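Local coordinates for protein 1,4-dihydroxy-6-naphtoate synthase (Archaeoglobus fulgidus, PDB 1ZBM) that probably converts cyclic dehypoxanthine futalosine into 1,4-dihydroxy-6-naphthoate, a step in the biosynthesis of menaquinone, at residues Asn116-Leu121 with Leu179-Gly184. Sequence-based numbering, arbitrary orientation.
Sequences NLLLKL and LPLPLG
A small, buried leucine contact joins helix 114-122, beside the sheet that contains strand 105-108, to the start of strand 181-189 in the other sheet of the molecule. The ends of Leu118 and Leu181 meet head-on between the two. A single methyl of the helix residue does the touching: Leu118 CD1 lies 4.0 Å from Leu181 CD1 and equally 4.0 Å from Leu181 CD2, so it rests against the forked end of the strand residue. Leu181 extends its fork toward the helix with CG turned away from its own backbone N (chi1 -154°). Leu183 touches more lightly, its CD2 being 4.5 Å from Leu118 CD1. The two sheets, each with helices packed around it, fit the two-lobed fold of periplasmic binding proteins, the clan to which this MqnA/MqnD enzyme belongs, so that the leucines probably join one lobe to the other. Trp172 of helix 169-174 also packs on Leu118, while Trp170 and Trp173 touch Leu181. Leu183 and Gly184 lie together across from Ser84 of the antiparallel neighbour, strand 76-86, forming a classic beta bulge. Leu183 O accepts a hydrogen bond from OG1 of Thr114, a predicted substrate-binding residue, which places this end of the contact next to the probable active-site cleft.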
# COMPACT_ATOMS: atom_id res chain seq x y z
N ASN A 116 1.92 1.79 -10.03
CA ASN A 116 1.70 2.26 -11.39
C ASN A 116 2.72 3.32 -11.74
O ASN A 116 3.32 3.29 -12.82
CB ASN A 116 0.30 2.82 -11.56
CG ASN A 116 -0.39 2.25 -12.78
OD1 ASN A 116 0.17 2.28 -13.89
ND2 ASN A 116 -1.59 1.72 -12.59
N LEU A 117 2.92 4.26 -10.83
CA LEU A 117 3.89 5.33 -11.03
C LEU A 117 5.24 4.69 -11.38
O LEU A 117 5.90 5.10 -12.34
CB LEU A 117 4.00 6.18 -9.77
CG LEU A 117 5.04 7.32 -9.79
CD1 LEU A 117 4.77 8.26 -10.97
CD2 LEU A 117 4.99 8.09 -8.47
N LEU A 118 5.65 3.69 -10.60
CA LEU A 118 6.91 2.99 -10.85
C LEU A 118 6.96 2.37 -12.25
O LEU A 118 7.96 2.51 -12.97
CB LEU A 118 7.13 1.89 -9.80
CG LEU A 118 7.50 2.34 -8.38
CD1 LEU A 118 7.36 1.18 -7.39
CD2 LEU A 118 8.90 2.88 -8.39
N LEU A 119 5.89 1.68 -12.64
CA LEU A 119 5.83 1.06 -13.95
C LEU A 119 5.99 2.13 -15.03
O LEU A 119 6.79 1.99 -15.95
CB LEU A 119 4.49 0.32 -14.13
CG LEU A 119 4.23 -0.38 -15.48
CD1 LEU A 119 5.29 -1.44 -15.72
CD2 LEU A 119 2.84 -1.01 -15.48
N LYS A 120 5.23 3.22 -14.90
CA LYS A 120 5.29 4.33 -15.85
C LYS A 120 6.68 4.96 -15.92
O LYS A 120 6.99 5.65 -16.88
CB LYS A 120 4.24 5.38 -15.47
CG LYS A 120 2.79 4.89 -15.65
CD LYS A 120 1.82 5.61 -14.72
CE LYS A 120 1.76 7.09 -15.02
NZ LYS A 120 1.06 7.82 -13.92
N LEU A 121 7.51 4.73 -14.90
CA LEU A 121 8.87 5.25 -14.88
C LEU A 121 9.86 4.26 -15.47
O LEU A 121 10.87 4.64 -16.03
CB LEU A 121 9.30 5.57 -13.45
CG LEU A 121 8.72 6.81 -12.78
CD1 LEU A 121 9.04 6.75 -11.30
CD2 LEU A 121 9.31 8.08 -13.40
N LEU A 179 17.61 3.54 -1.20
CA LEU A 179 16.78 3.79 -0.03
C LEU A 179 15.55 2.88 -0.10
O LEU A 179 15.21 2.38 -1.18
CB LEU A 179 16.33 5.26 -0.04
CG LEU A 179 17.42 6.32 0.06
CD1 LEU A 179 16.87 7.70 -0.34
CD2 LEU A 179 17.96 6.34 1.50
N PRO A 180 14.87 2.65 1.03
CA PRO A 180 13.68 1.80 1.05
C PRO A 180 12.66 2.30 0.01
O PRO A 180 12.76 3.43 -0.46
CB PRO A 180 13.18 1.93 2.48
CG PRO A 180 14.44 2.18 3.26
CD PRO A 180 15.19 3.15 2.38
N LEU A 181 11.67 1.48 -0.32
CA LEU A 181 10.66 1.85 -1.32
C LEU A 181 9.27 2.17 -0.71
O LEU A 181 8.55 1.25 -0.30
CB LEU A 181 10.50 0.71 -2.32
CG LEU A 181 10.01 0.97 -3.75
CD1 LEU A 181 9.52 -0.34 -4.37
CD2 LEU A 181 8.91 2.00 -3.76
N PRO A 182 8.88 3.46 -0.66
CA PRO A 182 7.59 3.91 -0.12
C PRO A 182 6.44 3.44 -1.00
O PRO A 182 6.38 3.81 -2.17
CB PRO A 182 7.70 5.43 -0.14
CG PRO A 182 9.16 5.70 -0.24
CD PRO A 182 9.66 4.61 -1.13
N LEU A 183 5.52 2.65 -0.45
CA LEU A 183 4.40 2.16 -1.26
C LEU A 183 3.04 2.69 -0.82
O LEU A 183 2.38 3.40 -1.57
CB LEU A 183 4.37 0.63 -1.25
CG LEU A 183 5.60 -0.03 -1.86
CD1 LEU A 183 5.61 -1.49 -1.49
CD2 LEU A 183 5.59 0.16 -3.38
N GLY A 184 2.63 2.33 0.39
CA GLY A 184 1.36 2.79 0.91
C GLY A 184 1.64 3.69 2.09
O GLY A 184 2.62 3.50 2.81